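Transmembrane oligosaccharyl transferase (Archaeoglobus fulgidus, PDB 3WAJ) is a membrane-embedded oligosaccharyl transferase of the STT3/AglB family, with a helical transmembrane region of the GT-C clan and a bound zinc ion. Local coordinates at residues F271-I274 with P278-L281; I220-I225 with L282-S287; Y52-N57 with T80-F85; I224-M229 with V252-S257; L174-L179 with P201-I206. All coordinates share one frame; numbering follows the deposited sequence.

Contact 1: residues F271-I274 with P278-L281; sequences FSTI and PFQL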
# COMPACT_ATOMS: atom_id res chain seq x y z
N PHE A 271 12.09 -13.77 16.34
CA PHE A 271 13.05 -13.34 15.34
C PHE A 271 12.34 -12.98 14.05
O PHE A 271 11.55 -13.75 13.53
CB PHE A 271 14.08 -14.44 15.08
CG PHE A 271 15.10 -14.58 16.16
CD1 PHE A 271 15.42 -13.49 16.96
CD2 PHE A 271 15.73 -15.78 16.39
CE1 PHE A 271 16.36 -13.60 17.97
CE2 PHE A 271 16.67 -15.90 17.41
CZ PHE A 271 16.99 -14.80 18.20
N SER A 272 12.64 -11.79 13.54
CA SER A 272 11.98 -11.31 12.34
C SER A 272 12.95 -10.57 11.44
O SER A 272 13.91 -9.95 11.92
CB SER A 272 10.82 -10.38 12.72
OG SER A 272 10.14 -9.93 11.57
N THR A 273 12.70 -10.61 10.14
CA THR A 273 13.48 -9.80 9.22
C THR A 273 12.78 -8.46 8.90
O THR A 273 13.34 -7.65 8.17
CB THR A 273 13.76 -10.56 7.91
OG1 THR A 273 12.52 -10.91 7.30
CG2 THR A 273 14.56 -11.83 8.19
N ILE A 274 11.57 -8.25 9.43
CA ILE A 274 10.84 -7.00 9.16
C ILE A 274 10.45 -6.20 10.42
O ILE A 274 10.71 -5.00 10.52
CB ILE A 274 9.64 -7.22 8.16
CG1 ILE A 274 9.12 -5.87 7.62
CG2 ILE A 274 8.52 -8.04 8.80
CD1 ILE A 274 10.15 -5.07 6.81
N PRO A 278 15.47 -8.94 17.84
CA PRO A 278 16.93 -8.95 18.03
C PRO A 278 17.69 -9.64 16.89
O PRO A 278 18.92 -9.64 16.91
CB PRO A 278 17.11 -9.67 19.38
CG PRO A 278 15.89 -10.51 19.54
CD PRO A 278 14.76 -9.80 18.82
N PHE A 279 16.97 -10.20 15.92
CA PHE A 279 17.62 -10.75 14.73
C PHE A 279 18.53 -9.71 14.06
O PHE A 279 19.69 -9.98 13.74
CB PHE A 279 16.58 -11.22 13.70
CG PHE A 279 17.20 -11.69 12.41
CD1 PHE A 279 17.08 -10.93 11.25
CD2 PHE A 279 17.95 -12.87 12.36
CE1 PHE A 279 17.66 -11.36 10.06
CE2 PHE A 279 18.54 -13.29 11.17
CZ PHE A 279 18.40 -12.54 10.02
N GLN A 280 17.99 -8.51 13.87
CA GLN A 280 18.73 -7.45 13.20
C GLN A 280 19.99 -7.07 13.99
O GLN A 280 21.06 -6.87 13.40
CB GLN A 280 17.82 -6.24 12.90
CG GLN A 280 16.74 -6.51 11.84
CD GLN A 280 15.39 -6.96 12.42
OE1 GLN A 280 15.31 -7.58 13.49
NE2 GLN A 280 14.31 -6.65 11.69
N LEU A 281 19.86 -7.01 15.33
CA LEU A 281 20.98 -6.78 16.25
C LEU A 281 22.07 -7.84 16.09
O LEU A 281 23.26 -7.53 16.08
CB LEU A 281 20.47 -6.77 17.70
CG LEU A 281 21.49 -6.56 18.83
CD1 LEU A 281 22.15 -5.18 18.75
CD2 LEU A 281 20.87 -6.75 20.22

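Contact 2: residues I220-I225 with L282-S287; sequences IIAPII and LVLLGS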
# COMPACT_ATOMS: atom_id res chain seq x y z
N ILE A 220 20.03 -5.85 5.62
CA ILE A 220 20.55 -6.36 4.36
C ILE A 220 21.76 -5.59 3.84
O ILE A 220 22.55 -6.13 3.08
CB ILE A 220 19.42 -6.40 3.28
CG1 ILE A 220 19.70 -7.46 2.22
CG2 ILE A 220 19.26 -5.03 2.61
CD1 ILE A 220 19.96 -8.81 2.78
N ILE A 221 21.92 -4.33 4.24
CA ILE A 221 23.10 -3.56 3.85
C ILE A 221 24.36 -4.18 4.47
O ILE A 221 25.47 -4.01 3.95
CB ILE A 221 22.97 -2.06 4.26
CG1 ILE A 221 24.12 -1.23 3.69
CG2 ILE A 221 22.98 -1.92 5.76
CD1 ILE A 221 24.14 -1.19 2.20
N ALA A 222 24.20 -4.92 5.56
CA ALA A 222 25.36 -5.54 6.22
C ALA A 222 26.05 -6.64 5.36
O ALA A 222 27.27 -6.57 5.18
CB ALA A 222 25.02 -6.04 7.64
N PRO A 223 25.29 -7.64 4.86
CA PRO A 223 25.88 -8.61 3.93
C PRO A 223 26.53 -7.93 2.72
O PRO A 223 27.58 -8.37 2.26
CB PRO A 223 24.68 -9.42 3.45
CG PRO A 223 23.67 -9.30 4.53
CD PRO A 223 23.89 -7.97 5.19
N ILE A 224 25.90 -6.86 2.22
CA ILE A 224 26.43 -6.14 1.06
C ILE A 224 27.85 -5.61 1.31
O ILE A 224 28.76 -5.91 0.55
CB ILE A 224 25.49 -4.99 0.63
CG1 ILE A 224 24.19 -5.56 0.03
CG2 ILE A 224 26.17 -4.06 -0.37
CD1 ILE A 224 23.16 -4.49 -0.31
N ILE A 225 28.02 -4.84 2.37
CA ILE A 225 29.33 -4.34 2.77
C ILE A 225 30.33 -5.47 3.04
O ILE A 225 31.51 -5.35 2.73
CB ILE A 225 29.23 -3.42 4.00
CG1 ILE A 225 28.35 -2.22 3.67
CG2 ILE A 225 30.62 -2.95 4.45
CD1 ILE A 225 28.14 -1.27 4.83
N LEU A 282 21.65 -9.10 15.98
CA LEU A 282 22.58 -10.20 15.74
C LEU A 282 23.31 -9.97 14.44
O LEU A 282 24.53 -10.18 14.36
CB LEU A 282 21.83 -11.53 15.70
CG LEU A 282 21.85 -12.43 16.94
CD1 LEU A 282 21.84 -11.62 18.23
CD2 LEU A 282 20.67 -13.39 16.90
N VAL A 283 22.59 -9.54 13.40
CA VAL A 283 23.22 -9.31 12.11
C VAL A 283 24.31 -8.26 12.21
O VAL A 283 25.42 -8.45 11.73
CB VAL A 283 22.21 -8.92 11.00
CG1 VAL A 283 22.95 -8.62 9.71
CG2 VAL A 283 21.22 -10.04 10.78
N LEU A 284 24.01 -7.16 12.88
CA LEU A 284 24.96 -6.07 12.98
C LEU A 284 26.15 -6.41 13.91
O LEU A 284 27.29 -6.04 13.61
CB LEU A 284 24.26 -4.76 13.36
CG LEU A 284 23.12 -4.40 12.39
CD1 LEU A 284 22.33 -3.19 12.87
CD2 LEU A 284 23.64 -4.14 10.98
N LEU A 285 25.89 -7.11 15.01
CA LEU A 285 26.97 -7.56 15.90
C LEU A 285 27.82 -8.63 15.23
O LEU A 285 29.05 -8.60 15.30
CB LEU A 285 26.43 -8.09 17.23
CG LEU A 285 25.93 -7.10 18.27
CD1 LEU A 285 25.12 -7.85 19.34
CD2 LEU A 285 27.09 -6.34 18.91
N GLY A 286 27.16 -9.59 14.59
CA GLY A 286 27.87 -10.64 13.89
C GLY A 286 28.78 -10.05 12.83
O GLY A 286 29.95 -10.43 12.72
N SER A 287 28.24 -9.10 12.06
CA SER A 287 29.01 -8.43 11.01
C SER A 287 30.27 -7.78 11.58
O SER A 287 31.31 -7.74 10.93
CB SER A 287 28.15 -7.38 10.30
OG SER A 287 27.16 -8.01 9.51

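Contact 3: residues Y52-N57 with T80-F85; sequences YRLIEN and THFGPF. With SO4 (sulfate ion), chain C.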
# COMPACT_ATOMS: atom_id res chain seq x y z
N TYR A 52 0.96 8.72 9.95
CA TYR A 52 0.19 9.78 10.57
C TYR A 52 -0.42 9.28 11.88
O TYR A 52 -0.28 9.94 12.92
CB TYR A 52 -0.87 10.23 9.57
CG TYR A 52 -1.96 11.15 10.07
CD1 TYR A 52 -3.31 10.82 9.84
CD2 TYR A 52 -1.68 12.34 10.72
CE1 TYR A 52 -4.34 11.65 10.24
CE2 TYR A 52 -2.73 13.19 11.15
CZ TYR A 52 -4.05 12.82 10.89
OH TYR A 52 -5.09 13.62 11.28
N ARG A 53 -1.07 8.12 11.83
CA ARG A 53 -1.67 7.51 13.01
C ARG A 53 -0.60 7.31 14.10
O ARG A 53 -0.82 7.63 15.27
CB ARG A 53 -2.36 6.18 12.64
CG ARG A 53 -2.96 5.37 13.80
CD ARG A 53 -1.90 4.56 14.62
NE ARG A 53 -2.55 3.76 15.65
CZ ARG A 53 -3.07 4.28 16.77
NH1 ARG A 53 -2.96 5.58 17.01
NH2 ARG A 53 -3.67 3.49 17.64
N LEU A 54 0.55 6.78 13.69
CA LEU A 54 1.63 6.51 14.64
C LEU A 54 2.23 7.80 15.20
O LEU A 54 2.47 7.90 16.40
CB LEU A 54 2.72 5.66 13.99
CG LEU A 54 2.35 4.23 13.61
CD1 LEU A 54 3.60 3.51 12.99
CD2 LEU A 54 1.83 3.48 14.82
N ILE A 55 2.49 8.78 14.34
CA ILE A 55 3.15 10.02 14.76
C ILE A 55 2.28 10.80 15.78
O ILE A 55 2.77 11.29 16.78
CB ILE A 55 3.54 10.88 13.54
CG1 ILE A 55 4.73 10.24 12.82
CG2 ILE A 55 3.89 12.31 13.95
CD1 ILE A 55 5.00 10.79 11.42
N GLU A 56 0.98 10.88 15.50
CA GLU A 56 0.01 11.47 16.41
C GLU A 56 0.05 10.79 17.79
O GLU A 56 0.07 11.46 18.82
CB GLU A 56 -1.38 11.29 15.80
CG GLU A 56 -2.46 12.25 16.29
CD GLU A 56 -3.60 12.39 15.28
OE1 GLU A 56 -3.56 11.71 14.23
OE2 GLU A 56 -4.54 13.17 15.52
N ASN A 57 0.06 9.47 17.79
CA ASN A 57 0.11 8.71 19.03
C ASN A 57 1.47 8.90 19.74
O ASN A 57 1.54 9.00 20.96
CB ASN A 57 -0.15 7.23 18.75
CG ASN A 57 -0.09 6.40 20.00
OD1 ASN A 57 0.98 6.21 20.57
ND2 ASN A 57 -1.25 5.88 20.43
N THR A 80 3.60 -3.36 14.79
CA THR A 80 3.91 -2.29 13.86
C THR A 80 5.32 -2.46 13.32
O THR A 80 6.29 -2.26 14.06
CB THR A 80 3.80 -0.91 14.55
OG1 THR A 80 4.79 -0.81 15.58
CG2 THR A 80 2.45 -0.76 15.21
N HIS A 81 5.45 -2.82 12.05
CA HIS A 81 6.80 -2.88 11.49
C HIS A 81 7.34 -1.51 11.07
O HIS A 81 8.54 -1.38 10.82
CB HIS A 81 6.92 -3.87 10.34
CG HIS A 81 6.24 -3.42 9.08
ND1 HIS A 81 4.89 -3.61 8.86
CD2 HIS A 81 6.71 -2.78 7.99
CE1 HIS A 81 4.56 -3.10 7.69
NE2 HIS A 81 5.65 -2.60 7.13
N PHE A 82 6.49 -0.50 11.00
CA PHE A 82 6.95 0.84 10.59
C PHE A 82 8.00 1.36 11.55
O PHE A 82 7.79 1.38 12.76
CB PHE A 82 5.79 1.84 10.52
CG PHE A 82 4.99 1.75 9.26
CD1 PHE A 82 5.10 0.64 8.41
CD2 PHE A 82 4.13 2.78 8.90
CE1 PHE A 82 4.34 0.55 7.23
CE2 PHE A 82 3.37 2.71 7.72
CZ PHE A 82 3.47 1.60 6.89
N GLY A 83 9.14 1.76 11.00
CA GLY A 83 10.31 2.05 11.80
C GLY A 83 10.28 3.33 12.62
O GLY A 83 9.54 4.27 12.30
N PRO A 84 11.12 3.38 13.67
CA PRO A 84 11.19 4.58 14.50
C PRO A 84 11.78 5.79 13.79
O PRO A 84 11.43 6.90 14.20
CB PRO A 84 12.08 4.16 15.68
CG PRO A 84 12.81 2.91 15.21
CD PRO A 84 11.87 2.25 14.24
N PHE A 85 12.61 5.63 12.77
CA PHE A 85 13.18 6.83 12.14
C PHE A 85 12.12 7.84 11.72
O PHE A 85 12.15 9.01 12.12
CB PHE A 85 14.08 6.53 10.94
CG PHE A 85 14.48 7.78 10.19
CD1 PHE A 85 13.88 8.12 9.00
CD2 PHE A 85 15.42 8.66 10.74
CE1 PHE A 85 14.21 9.30 8.33
CE2 PHE A 85 15.77 9.84 10.08
CZ PHE A 85 15.17 10.17 8.87
S SO4 C . 7.02 -2.15 3.65
O1 SO4 C . 5.98 -1.37 4.33
O2 SO4 C . 7.09 -3.47 4.31
O3 SO4 C . 6.66 -2.30 2.25
O4 SO4 C . 8.34 -1.52 3.73

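Contact 4: residues I224-M229 with V252-S257; sequences IILAFM and VTFAVS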
# COMPACT_ATOMS: atom_id res chain seq x y z
N ILE A 224 25.90 -6.86 2.22
CA ILE A 224 26.43 -6.14 1.06
C ILE A 224 27.85 -5.61 1.31
O ILE A 224 28.76 -5.91 0.55
CB ILE A 224 25.49 -4.99 0.63
CG1 ILE A 224 24.19 -5.56 0.03
CG2 ILE A 224 26.17 -4.06 -0.37
CD1 ILE A 224 23.16 -4.49 -0.31
N ILE A 225 28.02 -4.84 2.37
CA ILE A 225 29.33 -4.34 2.77
C ILE A 225 30.33 -5.47 3.04
O ILE A 225 31.51 -5.35 2.73
CB ILE A 225 29.23 -3.42 4.00
CG1 ILE A 225 28.35 -2.22 3.67
CG2 ILE A 225 30.62 -2.95 4.45
CD1 ILE A 225 28.14 -1.27 4.83
N LEU A 226 29.86 -6.57 3.63
CA LEU A 226 30.74 -7.69 3.90
C LEU A 226 31.23 -8.32 2.60
O LEU A 226 32.35 -8.80 2.53
CB LEU A 226 30.07 -8.73 4.79
CG LEU A 226 29.94 -8.33 6.26
CD1 LEU A 226 29.10 -9.38 6.98
CD2 LEU A 226 31.31 -8.18 6.91
N ALA A 227 30.38 -8.29 1.57
CA ALA A 227 30.82 -8.72 0.24
C ALA A 227 31.97 -7.84 -0.29
O ALA A 227 32.86 -8.34 -0.99
CB ALA A 227 29.66 -8.75 -0.75
N PHE A 228 31.98 -6.56 0.07
CA PHE A 228 33.09 -5.67 -0.30
C PHE A 228 34.38 -6.22 0.26
O PHE A 228 35.41 -6.20 -0.42
CB PHE A 228 32.92 -4.24 0.25
CG PHE A 228 31.70 -3.51 -0.25
CD1 PHE A 228 30.95 -3.99 -1.32
CD2 PHE A 228 31.31 -2.32 0.35
CE1 PHE A 228 29.82 -3.31 -1.77
CE2 PHE A 228 30.18 -1.63 -0.10
CZ PHE A 228 29.44 -2.12 -1.16
N MET A 229 34.34 -6.69 1.50
CA MET A 229 35.54 -7.19 2.15
C MET A 229 35.91 -8.55 1.58
O MET A 229 37.08 -8.80 1.29
CB MET A 229 35.36 -7.24 3.67
CG MET A 229 35.02 -5.89 4.26
SD MET A 229 34.66 -5.97 6.02
CE MET A 229 36.22 -6.63 6.62
N VAL A 252 34.24 -0.82 13.48
CA VAL A 252 33.66 0.35 14.14
C VAL A 252 32.25 0.62 13.64
O VAL A 252 31.31 0.76 14.44
CB VAL A 252 34.55 1.61 13.97
CG1 VAL A 252 33.88 2.85 14.57
CG2 VAL A 252 35.92 1.39 14.61
N THR A 253 32.10 0.69 12.31
CA THR A 253 30.81 0.93 11.66
C THR A 253 29.71 -0.04 12.13
O THR A 253 28.63 0.37 12.59
CB THR A 253 30.96 0.81 10.13
OG1 THR A 253 31.93 1.75 9.66
CG2 THR A 253 29.64 1.05 9.43
N PHE A 254 29.99 -1.33 12.02
CA PHE A 254 29.04 -2.35 12.45
C PHE A 254 28.80 -2.29 13.95
O PHE A 254 27.68 -2.49 14.41
CB PHE A 254 29.49 -3.74 11.98
CG PHE A 254 29.28 -3.97 10.52
CD1 PHE A 254 28.06 -3.67 9.92
CD2 PHE A 254 30.30 -4.48 9.72
CE1 PHE A 254 27.85 -3.88 8.56
CE2 PHE A 254 30.11 -4.70 8.35
CZ PHE A 254 28.88 -4.40 7.77
N ALA A 255 29.85 -2.00 14.72
CA ALA A 255 29.68 -1.82 16.16
C ALA A 255 28.72 -0.66 16.46
O ALA A 255 27.79 -0.80 17.26
CB ALA A 255 31.03 -1.60 16.85
N VAL A 256 28.95 0.48 15.81
CA VAL A 256 28.12 1.65 16.05
C VAL A 256 26.67 1.38 15.64
O VAL A 256 25.75 1.70 16.38
CB VAL A 256 28.69 2.91 15.37
CG1 VAL A 256 27.68 4.05 15.39
CG2 VAL A 256 30.00 3.33 16.05
N SER A 257 26.48 0.79 14.46
CA SER A 257 25.13 0.52 13.96
C SER A 257 24.34 -0.32 14.94
O SER A 257 23.15 -0.10 15.15
CB SER A 257 25.18 -0.18 12.60
OG SER A 257 25.71 -1.49 12.71

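Contact 5: residues L174-L179 with P201-I206; sequences LGTFLL and PVIAGI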
# COMPACT_ATOMS: atom_id res chain seq x y z
N LEU A 174 26.58 3.74 1.98
CA LEU A 174 27.64 3.41 1.04
C LEU A 174 28.68 4.54 0.93
O LEU A 174 29.88 4.33 1.16
CB LEU A 174 27.06 3.12 -0.34
CG LEU A 174 26.06 1.98 -0.48
CD1 LEU A 174 25.50 1.96 -1.89
CD2 LEU A 174 26.70 0.63 -0.14
N GLY A 175 28.21 5.74 0.59
CA GLY A 175 29.08 6.89 0.43
C GLY A 175 29.88 7.21 1.67
O GLY A 175 31.06 7.55 1.59
N THR A 176 29.24 7.11 2.83
CA THR A 176 29.93 7.39 4.09
C THR A 176 30.88 6.26 4.46
O THR A 176 31.92 6.48 5.09
CB THR A 176 28.94 7.63 5.25
OG1 THR A 176 28.08 6.49 5.40
CG2 THR A 176 28.12 8.90 5.02
N PHE A 177 30.51 5.03 4.11
CA PHE A 177 31.42 3.91 4.33
C PHE A 177 32.66 4.03 3.44
O PHE A 177 33.78 3.81 3.91
CB PHE A 177 30.75 2.57 4.09
CG PHE A 177 31.67 1.40 4.29
CD1 PHE A 177 31.94 0.93 5.57
CD2 PHE A 177 32.30 0.79 3.20
CE1 PHE A 177 32.81 -0.13 5.76
CE2 PHE A 177 33.18 -0.28 3.39
CZ PHE A 177 33.44 -0.74 4.67
N LEU A 178 32.47 4.37 2.17
CA LEU A 178 33.59 4.49 1.26
C LEU A 178 34.46 5.66 1.69
O LEU A 178 35.69 5.57 1.69
CB LEU A 178 33.13 4.59 -0.19
CG LEU A 178 32.59 3.26 -0.70
CD1 LEU A 178 32.15 3.33 -2.16
CD2 LEU A 178 33.61 2.15 -0.52
N LEU A 179 33.82 6.74 2.12
CA LEU A 179 34.52 7.89 2.67
C LEU A 179 35.38 7.48 3.88
O LEU A 179 36.48 8.00 4.07
CB LEU A 179 33.52 8.98 3.07
CG LEU A 179 34.00 10.40 3.36
CD1 LEU A 179 34.51 10.55 4.78
CD2 LEU A 179 35.08 10.83 2.38
N PRO A 201 34.19 6.59 10.61
CA PRO A 201 33.40 5.35 10.70
C PRO A 201 32.17 5.47 11.61
O PRO A 201 31.15 4.88 11.26
CB PRO A 201 34.40 4.33 11.28
CG PRO A 201 35.46 5.16 11.94
CD PRO A 201 35.57 6.39 11.09
N VAL A 202 32.28 6.18 12.73
CA VAL A 202 31.14 6.42 13.62
C VAL A 202 29.92 6.99 12.87
O VAL A 202 28.77 6.58 13.11
CB VAL A 202 31.53 7.31 14.84
CG1 VAL A 202 30.29 7.84 15.56
CG2 VAL A 202 32.40 6.53 15.81
N ILE A 203 30.18 7.93 11.96
CA ILE A 203 29.14 8.49 11.11
C ILE A 203 28.53 7.40 10.23
O ILE A 203 27.31 7.27 10.13
CB ILE A 203 29.69 9.63 10.21
CG1 ILE A 203 30.05 10.86 11.04
CG2 ILE A 203 28.69 9.99 9.11
CD1 ILE A 203 29.00 11.29 12.03
N ALA A 204 29.39 6.62 9.58
CA ALA A 204 28.95 5.57 8.67
C ALA A 204 28.09 4.54 9.42
O ALA A 204 27.08 4.06 8.90
CB ALA A 204 30.14 4.90 8.02
N GLY A 205 28.50 4.21 10.64
CA GLY A 205 27.72 3.34 11.50
C GLY A 205 26.37 3.95 11.82
O GLY A 205 25.40 3.23 12.05
N ILE A 206 26.30 5.28 11.83
CA ILE A 206 25.05 5.98 12.13
C ILE A 206 24.10 5.87 10.95
O ILE A 206 22.90 5.64 11.14
CB ILE A 206 25.29 7.47 12.52
CG1 ILE A 206 25.78 7.57 13.96
CG2 ILE A 206 24.03 8.29 12.37
CD1 ILE A 206 26.25 8.95 14.36

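Contact 1: residues F271-I274 with P278-L281
Phe271 brings its ring edge against Pro278. Its CE1 lies 3.5 Å from Pro278 CG, close to the ring plane, and the two side chains cross at about a right angle. The same ring reaches the helix start, with Phe271 CD1 3.8 Å from Phe279 N. Phe279, the next residue of the helix, packs on Ser272 and Thr273. Its CG is anti to the backbone N (chi1 175°), which turns the ring toward these two residues. There Phe279 CD1 is 3.4 Å from Ser272 O. Phe279 CE1 meets the Thr273 methyl CG2 at 3.7 Å, and these two side chains run side by side in the same direction.

No hydrogen bond joins the two segments. Gln280 bends at chi2 and lays its amide near Ser272 O, but the amide's bonds go to Ser277 OG, Phe275 O and Gly216 O. The loop holds its own shape through an ST turn: Ile274 N donates to Ser272 OG at 3.1 Å, nearly straight at 164°. Ser272 N bonds to Ser277 OG, so Ser277 links the loop to the Gln280 amide. The Ile274 side chain lies about 4 Å from a bound sulfate ion at the nearest atoms.

The contact folds the loop after helix 243-261 back onto the first turn of helix 278-303. Phe219 packs edge-to-face with Phe279, and Tyr261 of helix 243-261 touches Gln280.

Contact 2: residues I220-I225 with L282-S287
Val283 O takes two hydrogen bonds from Ser287, the serine that meets Ala222 across the contact. Ser287 N donates the ordinary helical bond to Val283 O at 2.9 Å. Ser287 OG donates a second one, also 2.9 Å from Val283 O. The two donors arrive from opposite faces of the carbonyl plane, and the hydroxyl stands 33° out of it. The Ser287 hydroxyl is beside the backbone N and anti to the carbonyl carbon (chi1 -70°), and from there it can fold back one turn to its acceptor.

Across the gap, Ala222 is the one residue of 220-225 with atoms within contact distance. Its methyl carbon points into helix 278-303 and has three neighbours. Ser287 OG is nearest, 3.5 Å from Ala222 CB. Val283 CG1 follows at 3.9 Å from Ala222 CB. Leu284 swings its CD2 in to complete the set, 4.1 Å from Ala222 CB. Val283 and Ser287 stand one turn apart, so the methyl sits beside a single patch of the helix surface.

The two helical segments run nearly parallel, at 19°, with axes 10.1 Å apart at their closest. Little surface is buried between them. Phe254 of helix 243-261 touches both Ala222 and Ser287.

No hydrogen bond crosses the contact. The Ala222 methyl packs on two apolar side chains and on a hydroxyl whose proton is used within its own helix. The oxygen that Ser287 presents to Ala222 is thus already engaged in a hydrogen bond.

Contact 3: residues Y52-N57 with T80-F85
Leu54 reaches out from helix 47-60 and sets one methyl on Phe82 and points the other toward Thr80. Its CG lies beside the backbone N and anti to the carbonyl carbon (chi1 -66°). The chain then extends, and the two methyls end in a fork aimed at the loop. Leu54 CD1 touches Phe82 CB at 3.7 Å. Leu54 CD2 lies 4.3 Å from Thr80 CG2. Leu54 and Phe82 cross at about a right angle; the methyl meets CB and the near side of the ring, CD2.

Phe82 has other partners as well. The ring is stacked with that of Tyr51, and the side chain touches Asp47, a ligand of the zinc ion. Phe82 CD1 also sits over one face of the His81 imidazole, 3.5 Å above its plane and offset toward the rim.

His81 points away from Leu54. Its CG stands between the backbone N and the carbonyl carbon (chi1 72°), which carries the imidazole to the sulfate side. His81 NE2 donates to sulfate O1 at 3.1 Å. The bond is almost straight, at 173°, and O1 lies in the ring plane. His162 NE2 and Arg426 NH1 also bond the sulfate, which probably came from the crystallisation liquor.

The loop is thus two-sided. Methyl groups and the base of Phe82 make a buried, purely apolar seat on helix 47-60. His81 helps to hold the sulfate, and the Phe82 side chain comes within about 6 Å of the zinc ion at the nearest atoms.

Contact 4: residues I224-M229 with V252-S257
Phe254 meets Ile225 and Leu226 in a buried apolar contact between two consecutive helices of the transmembrane bundle. Helices 221-234 and 243-261 form an antiparallel helical hairpin within the STT3-type region of the GT-C clan. Their segments stand well apart: the nearest CA pair, Ile225 and Phe254, is 9.9 Å apart. One long side chain bridges that gap.

The Phe254 CG lies beside its backbone N and anti to the carbonyl carbon (chi1 -74°). From there the ring extends across to helix 221-234, and its outer carbons do the touching. Phe254 CZ rests 3.9 Å from the branched carbon Ile225 CB. The methyl Ile225 CG2 is almost as near, at 4.0 Å from Phe254 CZ. Phe254 and Ile225 point in opposite directions and slide past one another. Leu226 approaches obliquely, with Leu226 CD2 4.0 Å from Phe254 CE2. The end of the ring thus lies against two successive residues of the facing helix.

Other helices close in around this pair. Ser287 of helix 278-303 touches Leu226. Ile208 of helix 199-214 and Phe177 of helix 163-181 pack on Ile225. No hydrogen bond crosses between the segments, and the polar side chains of 252-257 turn to their own helix. Thr253 OG1 is bonded to Val249 O. Ser257 OG donates to Phe254 O at 2.8 Å, meeting the carbonyl at a C=O...O angle of 111° and tilted 33° from its plane.

Contact 5: residues L174-L179 with P201-I206
Ala204 and Thr176 face each other and account for most of the surface buried here. Their CA atoms are 5.0 Å apart, which is close for two helices. The segments run antiparallel at 161°, with axes 8.4 Å apart at their closest. The small Ala204 side chain is what meets the other helix at this point. Its methyl sits beside the Thr176 hydroxyl and over the backbone, with Ala204 CB 3.9 Å from Phe177 N.

Thr176 holds its OG1 between the backbone N and the carbonyl carbon (chi1 57°). Thr176 OG1 lies 3.5 Å from Ala204 CA and 3.7 Å from Ala204 CB, as a packing contact. It is hydrogen-bonded to Ser172 O and Ala173 O about one turn back, and shares a further bond with Thr207 OG1 on the partner helix. Thr207 OG1 is also bonded to Ala204 O, so a polar link between the helices runs just beside the alanine. The other branch, Thr176 CG2, lies 4.3 Å from CG2 of Ile203, an exposed residue.

This pair joins helix 163-181 to helix 199-214, the next long helix in the chain. Leu126 of helix 121-131 packs on Thr176. Phe177 reaches Phe228 of helix 221-234 and Val249 of helix 243-261.

In the fold
All five contacts lie within the STT3-type N-terminal region. Contact 3 comes first along the chain and contact 5 next. Contacts 4 and 2 both start from helix 221-234 and share Ile224 and Ile225; their centres are only 6 Å apart. Contact 5 lies about 9 Å from contact 4, centre to centre, and touches it through Phe177 and through Gly205 against Thr253 and Ser257. Contact 1 uses the turn just before contact 2 on helix 278-303; both its segments fall between those of contact 2. Contacts 5, 4 and 2 join five successive long helices, from 163-181 to 278-303. Contact 3 stands about 18 Å from contact 1, centre to centre, yet Ile274 packs on His81.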